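Local coordinates for protein aminopeptidase N (Francisella tularensis subsp. tularensis, PDB 5DLL) that removes single amino acids from the N-terminus of peptides as a zinc-dependent M1-family aminopeptidase, probably in the breakdown of intracellular peptides, at residues K247-E250 and D251-L255; T335-R338 and D339-F342; E379-I382 and E383-N386; L749-A752 and Q753-H756; H756-A759 and L760-K764. One frame throughout, in Å; residues are numbered along the deposited sequence.

Interaction 1: residues K247-E250 and D251-L255; sequences KWDE and DRFGL
W248 is overlapped by R252, whose CB sits 4.1 Å above one face of the indole plane, toward the rim. The arginine chain runs alongside the ring system in the same direction, and R252 CD lies 3.9 Å from W248 CZ2. The R252 guanidinium is turned steeply to the indole, with planes 74° apart. It reaches on to E341, E409 and D345 in salt bridges, and D345 also takes the W248 NE1 hydrogen bond. F253 lies alongside W248 too and points the same way. F253 CE1 is 3.5 Å from W248 CH2, and the two rings are inclined to each other. All this happens at the C-terminal end of helix 236-253, the crossover helix of the beta-alpha-beta unit between strands 220-227 and 261-267. The helix widens into a pi-type turn at 251-253 and ends at F253; G254, with positive phi, is the first residue to leave it. D249 O takes two backbone bonds there, from F253 N and from L255 N, arriving on opposite faces of its carbonyl plane. The bond from L255 N is nearly straight (175° at H). The D249 carboxylate stands over the same end: OD1 is 3.4 Å from F253 CB and 3.5 Å from L255 CD1. Its charge is paired with R338, which also makes a cation-pi contact with F253. On the exposed side K247 and D251 form an i to i+4 salt bridge. K247 NZ lies 3.1 Å from D251 OD2, on the syn lone pair of that oxygen, and a bend at the last torsion (chi4 60°) turns the amine to it.

Interaction 2: residues T335-R338 and D339-F342; sequences TVFR and DQEF
The F337 ring has E341 CG over one face. That carbon is 3.9 Å from the F337 ring centroid and 17° off the normal, a CH-pi contact one helical turn along the chain. I400 and R401 of helix 390-423 also touch this phenylalanine. The carboxylate of E341 is turned 31° from the ring plane, and its OE2 lies 3.9 Å from F337 CE1. E341 folds back over the ring through a bend at chi2 (-66°). Its acid group is buried but well supplied with cations: R401 and R349 are among its salt-bridge partners. Q340 puts CG between its backbone N and carbonyl carbon, where it rests beside the carbonyls of V336 and F337. V336 and D339 lie side by side and point the same way. D339 OD1 is 4.0 Å from V336 CG1, and it is hydrogen-bonded to H309 ND1. The backbone keeps regular helical bonds throughout, such as F342 N to R338 O at 2.8 Å. T335 bonds to K331 O and T316, and R338 NH1 also bonds to T316. D339 thus belongs to the second shell of the metal site, and T335 lies against H313. H309, H313 and E332 bind the zinc ion, and helix 328-346 carries E332. A zinc-bound histidine held from behind by an acid is consistent with the HExxH zinc site of this M1 peptidase.

Interaction 3: residues E379-I382 and E383-N386; sequences ESYI and EMNN
Y381 begins at CB, which lies beside the N386 side chain. Its ring then turns toward the segment that follows, with CG set between the backbone N and the carbonyl carbon (chi1 84°). CD2 comes next and lies 3.3 Å from E383 O, which sits at the ring edge, near the plane. CE2 follows the same edge: it is 3.8 Å from E383 C and 4.0 Å from M384 N. CE2 is also the ring atom that approaches the thioether, 4.2 Å from M384 SD. The sulfur is 5.0 Å from the Y381 ring centroid and 43° off the normal, so it comes in obliquely. Outside the two segments the Y381 ring has a cation-pi contact with K16 and an edge-to-face contact with F326, and it also meets F387. E383 O serves a second purpose, accepting N386 N at 3.1 Å to close the 3-10 turn at 384-386. That turn brings the N386 side chain back across I382, and the two side chains cross at an angle. M384 in turn touches A134 and W325. The ring edge and the sulfur carry the Y381 side of the contact. Strand 380-381 pairs antiparallel with strand 16-17 near the N-terminus. The arrangement is a Met-aromatic contact at a strand-to-3-10 junction, with the M384 side chain about 12 Å from the zinc ion.

Interaction 4: residues L749-A752 and Q753-H756; sequences LSQA and QISH
Q753 N makes two weak backbone bonds, to L749 O at 3.0 Å and to S750 O at 3.3 Å, as helix 741-752 ends and its bonds shift from the alpha pattern to shorter reach. I754 N then bonds to Q751 O at 3.1 Å, with a fairly straight hydrogen (164°). The donor stands well above the Q751 carbonyl plane, 62° out of it. L749 and Q753 lie side by side and point the same way. L749 CD1 is 3.8 Å from both Q753 CG and Q753 NE2, so the leucine methyl packs along the bent glutamine. The bend is at chi2 (-96°), and it lets the amide lie next to the methyl while NE2 makes a weak bond to G786 O. The CG1–CD1 branch of I754 folds back over Q751. Its CD1 is 3.7 Å from Q751 CA and 4.2 Å from Q751 CB. Q751 NE2 bonds to W747 O, while the side chains of Q751 and I754 both rest on I762. S750 OG bonds to K746 O. N790 ND2 donates to both A752 O and I754 O, so one amide serves the carbonyl of the last helical residue and that of I754. Weak backbone bonds and apolar contacts imply a helix end held partly by neighbouring parts of the helical domain: N790 in the link after helix 777-788, and I762 of helix 759-767.

Interaction 5: residues H756-A759 and L760-K764; sequences HESA and LDIVK
Backbone hydrogen bonds carry most of this contact between S758, A759 and the first turn of helix 759-767. I762 N donates to S758 O at 3.1 Å, and V763 N donates to A759 O, also at 3.1 Å. Both are good alpha-helical bonds, each only modestly tilted from its carbonyl plane. Just before them, A759 N bonds to H756 O and closes a type I beta turn from H756 to A759. A side-chain hydrogen bond lies within that turn. H756 ND1 and S758 OG are 3.1 Å apart, with the hydroxyl in the plane of the imidazole at its edge. The S758 first torsion (chi1 68°) turns OG to the imidazole. Van der Waals contacts of methyl groups with oxygens come next. I762 CD1 reaches back to the serine, 3.6 Å from S758 OG, and also lies beside the S758 carbonyl. V763 sets CG2 next to A759 O. D761 brings a carboxylate near S758: its OD2 is 3.8 Å from S758 CA. An acid in the first turn of a helix would probably be favoured by the partial positive charge at that end. L760 and V763 pack on F787 of helix 777-788 and F804 of helix 800-815. S758 holds the N-cap position, yet its side chain makes no capping bond. The arrangement is a beta turn leading into a helix start, within the helical C-terminal region assigned to ARM-type repeats.

Overall arrangement
The five contacts follow one another along the chain, and all are local. Interactions 1, 2 and 3 lie in the M1 peptidase domain, and interactions 4 and 5 in the C-terminal ARM-type helical domain. Interactions 1 and 2 touch, with centres 12 Å apart. Two salt bridges between them join helix 236-253 to helix 328-346, which carries a zinc ligand. Interaction 3 stands apart, its centre 25 Å from that of interaction 2. Interactions 4 and 5 share H756 and lie 8 Å apart between centres, packing helix 741-752 against helix 759-767. Their centres are about 33 Å and 40 Å from the centre of interaction 2, far from the zinc site.

Interaction 1: residues K247-E250 and D251-L255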
loop_
_atom_site.group_PDB
_atom_site.type_symbol
_atom_site.label_atom_id
_atom_site.label_comp_id
_atom_site.label_asym_id
_atom_site.label_seq_id
_atom_site.Cartn_x
_atom_site.Cartn_y
_atom_site.Cartn_z
ATOM N N LYS A 247 10.374 18.091 4.204
ATOM C CA LYS A 247 10.113 18.928 5.378
ATOM C C LYS A 247 9.553 18.130 6.551
ATOM O O LYS A 247 9.934 18.360 7.697
ATOM C CB LYS A 247 9.141 20.049 5.008
ATOM C CG LYS A 247 8.752 20.973 6.153
ATOM C CD LYS A 247 7.853 22.096 5.656
ATOM C CE LYS A 247 7.095 22.760 6.797
ATOM N NZ LYS A 247 8.006 23.359 7.811
ATOM N N TRP A 248 8.646 17.200 6.262
ATOM C CA TRP A 248 8.002 16.408 7.303
ATOM C C TRP A 248 8.993 15.480 7.984
ATOM O O TRP A 248 8.889 15.210 9.182
ATOM C CB TRP A 248 6.855 15.589 6.719
ATOM C CG TRP A 248 6.198 14.703 7.723
ATOM C CD1 TRP A 248 5.217 15.046 8.602
ATOM C CD2 TRP A 248 6.475 13.318 7.952
ATOM N NE1 TRP A 248 4.861 13.960 9.366
ATOM C CE2 TRP A 248 5.619 12.884 8.984
ATOM C CE3 TRP A 248 7.360 12.397 7.378
ATOM C CZ2 TRP A 248 5.621 11.567 9.456
ATOM C CZ3 TRP A 248 7.362 11.089 7.854
ATOM C CH2 TRP A 248 6.498 10.690 8.881
ATOM N N ASP A 249 9.952 14.992 7.209
ATOM C CA ASP A 249 10.964 14.091 7.724
ATOM C C ASP A 249 11.892 14.867 8.646
ATOM O O ASP A 249 12.247 14.375 9.725
ATOM C CB ASP A 249 11.749 13.451 6.573
ATOM C CG ASP A 249 12.033 11.971 6.798
ATOM O OD1 ASP A 249 11.797 11.458 7.914
ATOM O OD2 ASP A 249 12.492 11.305 5.842
ATOM N N GLU A 250 12.268 16.079 8.227
ATOM C CA GLU A 250 13.053 16.984 9.078
ATOM C C GLU A 250 12.297 17.331 10.357
ATOM O O GLU A 250 12.810 17.141 11.461
ATOM C CB GLU A 250 13.409 18.276 8.338
ATOM C CG GLU A 250 14.492 18.115 7.287
ATOM C CD GLU A 250 14.818 19.409 6.562
ATOM O OE1 GLU A 250 13.971 20.321 6.535
ATOM O OE2 GLU A 250 15.927 19.518 6.009
ATOM N N ASP A 251 11.073 17.829 10.204
ATOM C CA ASP A 251 10.286 18.294 11.346
ATOM C C ASP A 251 10.021 17.175 12.353
ATOM O O ASP A 251 10.365 17.303 13.518
ATOM C CB ASP A 251 8.957 18.916 10.886
ATOM C CG ASP A 251 9.135 20.296 10.237
ATOM O OD1 ASP A 251 10.221 20.908 10.357
ATOM O OD2 ASP A 251 8.168 20.775 9.604
ATOM N N ARG A 252 9.433 16.074 11.903
ATOM C CA ARG A 252 9.012 15.025 12.825
ATOM C C ARG A 252 10.102 14.012 13.194
ATOM O O ARG A 252 10.170 13.573 14.343
ATOM C CB ARG A 252 7.794 14.283 12.279
ATOM C CG ARG A 252 7.304 13.225 13.245
ATOM C CD ARG A 252 5.837 12.882 13.087
ATOM N NE ARG A 252 5.523 11.739 13.939
ATOM C CZ ARG A 252 4.422 11.000 13.860
ATOM N NH1 ARG A 252 3.479 11.277 12.963
ATOM N NH2 ARG A 252 4.264 9.977 14.694
ATOM N N PHE A 253 10.940 13.628 12.233
ATOM C CA PHE A 253 11.918 12.555 12.458
ATOM C C PHE A 253 13.363 13.025 12.662
ATOM O O PHE A 253 14.206 12.253 13.127
ATOM C CB PHE A 253 11.839 11.523 11.324
ATOM C CG PHE A 253 10.825 10.439 11.569
ATOM C CD1 PHE A 253 9.492 10.620 11.225
ATOM C CD2 PHE A 253 11.202 9.239 12.159
ATOM C CE1 PHE A 253 8.556 9.624 11.462
ATOM C CE2 PHE A 253 10.271 8.239 12.397
ATOM C CZ PHE A 253 8.945 8.431 12.050
ATOM N N GLY A 254 13.644 14.282 12.333
ATOM C CA GLY A 254 14.999 14.813 12.428
ATOM C C GLY A 254 15.907 14.235 11.357
ATOM O O GLY A 254 17.114 14.091 11.567
ATOM N N LEU A 255 15.325 13.911 10.202
ATOM C CA LEU A 255 16.056 13.287 9.103
ATOM C C LEU A 255 16.194 14.242 7.925
ATOM O O LEU A 255 15.213 14.577 7.249
ATOM C CB LEU A 255 15.364 11.995 8.661
ATOM C CG LEU A 255 15.320 10.916 9.748
ATOM C CD1 LEU A 255 14.452 9.741 9.319
ATOM C CD2 LEU A 255 16.722 10.455 10.125
#

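Interaction 2: residues T335-R338 and D339-F342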
loop_
_atom_site.group_PDB
_atom_site.type_symbol
_atom_site.label_atom_id
_atom_site.label_comp_id
_atom_site.label_asym_id
_atom_site.label_seq_id
_atom_site.Cartn_x
_atom_site.Cartn_y
_atom_site.Cartn_z
ATOM N N THR A 335 8.963 1.878 6.817
ATOM C CA THR A 335 8.714 2.923 5.823
ATOM C C THR A 335 7.221 3.085 5.512
ATOM O O THR A 335 6.786 4.164 5.110
ATOM C CB THR A 335 9.464 2.626 4.503
ATOM O OG1 THR A 335 10.814 2.233 4.781
ATOM C CG2 THR A 335 9.475 3.850 3.602
ATOM N N VAL A 336 6.451 2.009 5.672
ATOM C CA VAL A 336 4.994 2.047 5.512
ATOM C C VAL A 336 4.383 2.789 6.694
ATOM O O VAL A 336 3.518 3.655 6.521
ATOM C CB VAL A 336 4.384 0.626 5.409
ATOM C CG1 VAL A 336 2.872 0.656 5.596
ATOM C CG2 VAL A 336 4.719 -0.013 4.063
ATOM N N PHE A 337 4.833 2.445 7.897
ATOM C CA PHE A 337 4.409 3.149 9.101
ATOM C C PHE A 337 4.663 4.644 8.948
ATOM O O PHE A 337 3.816 5.468 9.288
ATOM C CB PHE A 337 5.147 2.610 10.328
ATOM C CG PHE A 337 4.963 3.450 11.557
ATOM C CD1 PHE A 337 3.814 3.338 12.318
ATOM C CD2 PHE A 337 5.940 4.356 11.949
ATOM C CE1 PHE A 337 3.638 4.115 13.447
ATOM C CE2 PHE A 337 5.775 5.133 13.082
ATOM C CZ PHE A 337 4.622 5.013 13.832
ATOM N N ARG A 338 5.826 4.987 8.415
ATOM C CA ARG A 338 6.174 6.381 8.202
ATOM C C ARG A 338 5.276 7.057 7.165
ATOM O O ARG A 338 4.798 8.160 7.403
ATOM C CB ARG A 338 7.637 6.503 7.803
ATOM C CG ARG A 338 8.590 6.069 8.902
ATOM C CD ARG A 338 10.015 6.077 8.391
ATOM N NE ARG A 338 10.459 7.449 8.165
ATOM C CZ ARG A 338 11.527 7.796 7.457
ATOM N NH1 ARG A 338 12.283 6.880 6.872
ATOM N NH2 ARG A 338 11.834 9.070 7.327
ATOM N N ASP A 339 5.035 6.398 6.034
ATOM C CA ASP A 339 4.171 6.971 4.990
ATOM C C ASP A 339 2.732 7.177 5.478
ATOM O O ASP A 339 2.078 8.142 5.083
ATOM C CB ASP A 339 4.215 6.148 3.676
ATOM C CG ASP A 339 3.028 5.177 3.510
ATOM O OD1 ASP A 339 3.276 3.961 3.360
ATOM O OD2 ASP A 339 1.856 5.620 3.492
ATOM N N GLN A 340 2.236 6.282 6.327
ATOM C CA GLN A 340 0.867 6.418 6.830
ATOM C C GLN A 340 0.777 7.463 7.947
ATOM O O GLN A 340 -0.278 8.059 8.157
ATOM C CB GLN A 340 0.268 5.060 7.228
ATOM C CG GLN A 340 0.962 4.308 8.345
ATOM C CD GLN A 340 0.506 2.855 8.442
ATOM O OE1 GLN A 340 0.094 2.252 7.446
ATOM N NE2 GLN A 340 0.594 2.278 9.643
ATOM N N GLU A 341 1.891 7.702 8.636
ATOM C CA GLU A 341 2.009 8.823 9.584
ATOM C C GLU A 341 2.138 10.170 8.882
ATOM O O GLU A 341 1.639 11.183 9.368
ATOM C CB GLU A 341 3.226 8.633 10.492
ATOM C CG GLU A 341 3.043 7.569 11.557
ATOM C CD GLU A 341 1.983 7.942 12.568
ATOM O OE1 GLU A 341 1.943 9.114 13.001
ATOM O OE2 GLU A 341 1.181 7.060 12.930
ATOM N N PHE A 342 2.844 10.171 7.759
ATOM C CA PHE A 342 3.030 11.364 6.935
ATOM C C PHE A 342 1.691 11.822 6.395
ATOM O O PHE A 342 1.312 12.985 6.534
ATOM C CB PHE A 342 3.997 11.028 5.796
ATOM C CG PHE A 342 4.061 12.055 4.697
ATOM C CD1 PHE A 342 4.391 13.371 4.969
ATOM C CD2 PHE A 342 3.859 11.676 3.368
ATOM C CE1 PHE A 342 4.478 14.305 3.947
ATOM C CE2 PHE A 342 3.947 12.602 2.342
ATOM C CZ PHE A 342 4.257 13.921 2.632
#

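Interaction 3: residues E379-I382 and E383-N386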
loop_
_atom_site.group_PDB
_atom_site.type_symbol
_atom_site.label_atom_id
_atom_site.label_comp_id
_atom_site.label_asym_id
_atom_site.label_seq_id
_atom_site.Cartn_x
_atom_site.Cartn_y
_atom_site.Cartn_z
ATOM N N GLU A 379 10.211 -18.140 8.305
ATOM C CA GLU A 379 11.423 -18.950 8.496
ATOM C C GLU A 379 11.858 -19.647 7.195
ATOM O O GLU A 379 12.874 -20.350 7.176
ATOM C CB GLU A 379 11.211 -19.985 9.618
ATOM C CG GLU A 379 11.449 -19.449 11.028
ATOM C CD GLU A 379 12.927 -19.338 11.389
ATOM O OE1 GLU A 379 13.639 -20.365 11.352
ATOM O OE2 GLU A 379 13.382 -18.224 11.724
ATOM N N SER A 380 11.090 -19.448 6.120
ATOM C CA SER A 380 11.387 -20.051 4.826
ATOM C C SER A 380 10.682 -19.323 3.692
ATOM O O SER A 380 9.678 -18.645 3.914
ATOM C CB SER A 380 10.940 -21.511 4.808
ATOM O OG SER A 380 9.527 -21.604 4.889
ATOM N N TYR A 381 11.210 -19.483 2.478
ATOM C CA TYR A 381 10.528 -19.036 1.259
ATOM C C TYR A 381 11.004 -19.796 0.013
ATOM O O TYR A 381 12.050 -20.451 0.025
ATOM C CB TYR A 381 10.672 -17.515 1.065
ATOM C CG TYR A 381 11.947 -17.044 0.381
ATOM C CD1 TYR A 381 13.145 -16.945 1.081
ATOM C CD2 TYR A 381 11.943 -16.669 -0.959
ATOM C CE1 TYR A 381 14.307 -16.502 0.463
ATOM C CE2 TYR A 381 13.096 -16.226 -1.589
ATOM C CZ TYR A 381 14.276 -16.141 -0.873
ATOM O OH TYR A 381 15.427 -15.704 -1.492
ATOM N N ILE A 382 10.210 -19.694 -1.053
ATOM C CA ILE A 382 10.481 -20.342 -2.338
ATOM C C ILE A 382 10.874 -19.282 -3.374
ATOM O O ILE A 382 11.963 -19.336 -3.946
ATOM C CB ILE A 382 9.247 -21.123 -2.848
ATOM C CG1 ILE A 382 8.795 -22.166 -1.814
ATOM C CG2 ILE A 382 9.548 -21.788 -4.188
ATOM C CD1 ILE A 382 7.390 -22.688 -2.038
ATOM N N GLU A 383 9.977 -18.321 -3.596
ATOM C CA GLU A 383 10.219 -17.192 -4.501
ATOM C C GLU A 383 9.971 -15.879 -3.756
ATOM O O GLU A 383 9.267 -15.860 -2.744
ATOM C CB GLU A 383 9.316 -17.283 -5.739
ATOM C CG GLU A 383 7.832 -17.441 -5.426
ATOM C CD GLU A 383 6.947 -17.415 -6.660
ATOM O OE1 GLU A 383 5.710 -17.488 -6.498
ATOM O OE2 GLU A 383 7.477 -17.323 -7.786
ATOM N N MET A 384 10.544 -14.790 -4.266
ATOM C CA MET A 384 10.431 -13.465 -3.632
ATOM C C MET A 384 8.993 -12.976 -3.428
ATOM O O MET A 384 8.734 -12.202 -2.507
ATOM C CB MET A 384 11.209 -12.413 -4.434
ATOM C CG MET A 384 12.711 -12.422 -4.185
ATOM S SD MET A 384 13.157 -12.088 -2.468
ATOM C CE MET A 384 12.381 -10.497 -2.196
ATOM N N ASN A 385 8.072 -13.423 -4.280
ATOM C CA ASN A 385 6.654 -13.047 -4.179
ATOM C C ASN A 385 5.957 -13.556 -2.914
ATOM O O ASN A 385 4.879 -13.073 -2.572
ATOM C CB ASN A 385 5.883 -13.528 -5.415
ATOM C CG ASN A 385 6.315 -12.817 -6.684
ATOM O OD1 ASN A 385 6.251 -11.590 -6.774
ATOM N ND2 ASN A 385 6.754 -13.586 -7.674
ATOM N N ASN A 386 6.565 -14.532 -2.235
ATOM C CA ASN A 386 6.080 -15.003 -0.931
ATOM C C ASN A 386 6.118 -13.902 0.134
ATOM O O ASN A 386 5.308 -13.900 1.061
ATOM C CB ASN A 386 6.908 -16.202 -0.441
ATOM C CG ASN A 386 6.773 -17.430 -1.333
ATOM O OD1 ASN A 386 6.367 -17.333 -2.491
ATOM N ND2 ASN A 386 7.122 -18.594 -0.792
#

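Interaction 4: residues L749-A752 and Q753-H756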
loop_
_atom_site.group_PDB
_atom_site.type_symbol
_atom_site.label_atom_id
_atom_site.label_comp_id
_atom_site.label_asym_id
_atom_site.label_seq_id
_atom_site.Cartn_x
_atom_site.Cartn_y
_atom_site.Cartn_z
ATOM N N LEU A 749 -16.148 2.546 -14.721
ATOM C CA LEU A 749 -16.305 2.067 -13.349
ATOM C C LEU A 749 -17.621 2.527 -12.749
ATOM O O LEU A 749 -18.307 1.747 -12.107
ATOM C CB LEU A 749 -15.142 2.544 -12.475
ATOM C CG LEU A 749 -15.161 2.176 -10.984
ATOM C CD1 LEU A 749 -15.386 0.689 -10.768
ATOM C CD2 LEU A 749 -13.859 2.610 -10.325
ATOM N N SER A 750 -17.968 3.794 -12.967
ATOM C CA SER A 750 -19.210 4.361 -12.434
ATOM C C SER A 750 -20.431 3.637 -12.979
ATOM O O SER A 750 -21.354 3.314 -12.227
ATOM C CB SER A 750 -19.315 5.853 -12.762
ATOM O OG SER A 750 -18.342 6.597 -12.057
ATOM N N GLN A 751 -20.431 3.387 -14.286
ATOM C CA GLN A 751 -21.511 2.635 -14.925
ATOM C C GLN A 751 -21.565 1.197 -14.404
ATOM O O GLN A 751 -22.642 0.689 -14.081
ATOM C CB GLN A 751 -21.348 2.647 -16.444
ATOM C CG GLN A 751 -21.745 3.962 -17.090
ATOM C CD GLN A 751 -21.275 4.067 -18.527
ATOM O OE1 GLN A 751 -22.079 4.047 -19.460
ATOM N NE2 GLN A 751 -19.961 4.162 -18.713
ATOM N N ALA A 752 -20.398 0.563 -14.303
ATOM C CA ALA A 752 -20.282 -0.791 -13.752
ATOM C C ALA A 752 -20.879 -0.913 -12.352
ATOM O O ALA A 752 -21.389 -1.972 -11.981
ATOM C CB ALA A 752 -18.824 -1.228 -13.732
ATOM N N GLN A 753 -20.810 0.173 -11.586
ATOM C CA GLN A 753 -21.273 0.196 -10.199
ATOM C C GLN A 753 -22.745 0.601 -10.034
ATOM O O GLN A 753 -23.223 0.708 -8.905
ATOM C CB GLN A 753 -20.392 1.152 -9.386
ATOM C CG GLN A 753 -18.908 0.798 -9.388
ATOM C CD GLN A 753 -18.475 -0.021 -8.188
ATOM O OE1 GLN A 753 -18.778 0.320 -7.043
ATOM N NE2 GLN A 753 -17.739 -1.097 -8.443
ATOM N N ILE A 754 -23.464 0.821 -11.136
ATOM C CA ILE A 754 -24.885 1.194 -11.073
ATOM C C ILE A 754 -25.681 0.166 -10.276
ATOM O O ILE A 754 -25.579 -1.033 -10.534
ATOM C CB ILE A 754 -25.516 1.311 -12.480
ATOM C CG1 ILE A 754 -24.997 2.559 -13.200
ATOM C CG2 ILE A 754 -27.039 1.374 -12.399
ATOM C CD1 ILE A 754 -25.204 2.532 -14.702
ATOM N N SER A 755 -26.468 0.644 -9.315
ATOM C CA SER A 755 -27.363 -0.209 -8.535
ATOM C C SER A 755 -28.726 -0.248 -9.205
ATOM O O SER A 755 -29.646 0.467 -8.809
ATOM C CB SER A 755 -27.498 0.314 -7.104
ATOM O OG SER A 755 -26.283 0.164 -6.395
ATOM N N HIS A 756 -28.844 -1.075 -10.237
ATOM C CA HIS A 756 -30.088 -1.206 -10.988
ATOM C C HIS A 756 -30.067 -2.471 -11.838
ATOM O O HIS A 756 -29.006 -2.911 -12.278
ATOM C CB HIS A 756 -30.314 0.024 -11.879
ATOM C CG HIS A 756 -31.675 0.074 -12.504
ATOM N ND1 HIS A 756 -31.870 0.044 -13.869
ATOM C CD2 HIS A 756 -32.908 0.138 -11.949
ATOM C CE1 HIS A 756 -33.165 0.094 -14.127
ATOM N NE2 HIS A 756 -33.816 0.150 -12.980
#

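Interaction 5: residues H756-A759 and L760-K764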
loop_
_atom_site.group_PDB
_atom_site.type_symbol
_atom_site.label_atom_id
_atom_site.label_comp_id
_atom_site.label_asym_id
_atom_site.label_seq_id
_atom_site.Cartn_x
_atom_site.Cartn_y
_atom_site.Cartn_z
ATOM N N HIS A 756 -28.844 -1.075 -10.237
ATOM C CA HIS A 756 -30.088 -1.206 -10.988
ATOM C C HIS A 756 -30.067 -2.471 -11.838
ATOM O O HIS A 756 -29.006 -2.911 -12.278
ATOM C CB HIS A 756 -30.314 0.024 -11.879
ATOM C CG HIS A 756 -31.675 0.074 -12.504
ATOM N ND1 HIS A 756 -31.870 0.044 -13.869
ATOM C CD2 HIS A 756 -32.908 0.138 -11.949
ATOM C CE1 HIS A 756 -33.165 0.094 -14.127
ATOM N NE2 HIS A 756 -33.816 0.150 -12.980
ATOM N N GLU A 757 -31.252 -3.036 -12.070
ATOM C CA GLU A 757 -31.414 -4.270 -12.851
ATOM C C GLU A 757 -30.536 -4.286 -14.103
ATOM O O GLU A 757 -29.851 -5.272 -14.378
ATOM C CB GLU A 757 -32.881 -4.447 -13.273
ATOM C CG GLU A 757 -33.865 -4.641 -12.129
ATOM C CD GLU A 757 -35.302 -4.743 -12.608
ATOM O OE1 GLU A 757 -35.641 -5.754 -13.259
ATOM O OE2 GLU A 757 -36.095 -3.818 -12.330
ATOM N N SER A 758 -30.543 -3.176 -14.838
ATOM C CA SER A 758 -29.902 -3.097 -16.151
ATOM C C SER A 758 -28.387 -2.875 -16.120
ATOM O O SER A 758 -27.799 -2.550 -17.151
ATOM C CB SER A 758 -30.552 -1.978 -16.973
ATOM O OG SER A 758 -30.262 -0.707 -16.414
ATOM N N ALA A 759 -27.758 -3.051 -14.958
ATOM C CA ALA A 759 -26.310 -2.857 -14.814
ATOM C C ALA A 759 -25.518 -3.782 -15.734
ATOM O O ALA A 759 -24.587 -3.349 -16.415
ATOM C CB ALA A 759 -25.894 -3.073 -13.365
ATOM N N LEU A 760 -25.902 -5.055 -15.757
ATOM C CA LEU A 760 -25.221 -6.052 -16.579
ATOM C C LEU A 760 -25.377 -5.763 -18.069
ATOM O O LEU A 760 -24.406 -5.842 -18.819
ATOM C CB LEU A 760 -25.751 -7.448 -16.254
ATOM C CG LEU A 760 -25.075 -8.633 -16.945
ATOM C CD1 LEU A 760 -23.557 -8.552 -16.849
ATOM C CD2 LEU A 760 -25.593 -9.930 -16.344
ATOM N N ASP A 761 -26.594 -5.425 -18.488
ATOM C CA ASP A 761 -26.863 -5.051 -19.880
ATOM C C ASP A 761 -25.964 -3.911 -20.338
ATOM O O ASP A 761 -25.430 -3.936 -21.446
ATOM C CB ASP A 761 -28.322 -4.621 -20.047
ATOM C CG ASP A 761 -29.294 -5.759 -19.832
ATOM O OD1 ASP A 761 -29.153 -6.797 -20.515
ATOM O OD2 ASP A 761 -30.200 -5.608 -18.983
ATOM N N ILE A 762 -25.805 -2.912 -19.474
ATOM C CA ILE A 762 -25.011 -1.730 -19.789
ATOM C C ILE A 762 -23.543 -2.107 -19.947
ATOM O O ILE A 762 -22.886 -1.666 -20.890
ATOM C CB ILE A 762 -25.170 -0.632 -18.710
ATOM C CG1 ILE A 762 -26.602 -0.088 -18.714
ATOM C CG2 ILE A 762 -24.197 0.520 -18.948
ATOM C CD1 ILE A 762 -27.015 0.545 -17.403
ATOM N N VAL A 763 -23.045 -2.930 -19.028
ATOM C CA VAL A 763 -21.654 -3.398 -19.064
ATOM C C VAL A 763 -21.361 -4.206 -20.338
ATOM O O VAL A 763 -20.257 -4.120 -20.893
ATOM C CB VAL A 763 -21.316 -4.235 -17.808
ATOM C CG1 VAL A 763 -19.945 -4.888 -17.930
ATOM C CG2 VAL A 763 -21.368 -3.363 -16.560
ATOM N N LYS A 764 -22.349 -4.978 -20.795
ATOM C CA LYS A 764 -22.229 -5.748 -22.038
ATOM C C LYS A 764 -22.209 -4.852 -23.274
ATOM O O LYS A 764 -21.532 -5.158 -24.250
ATOM C CB LYS A 764 -23.367 -6.766 -22.160
ATOM C CG LYS A 764 -23.217 -7.955 -21.230
ATOM C CD LYS A 764 -24.474 -8.805 -21.208
ATOM C CE LYS A 764 -24.214 -10.138 -20.526
ATOM N NZ LYS A 764 -25.419 -11.009 -20.518
#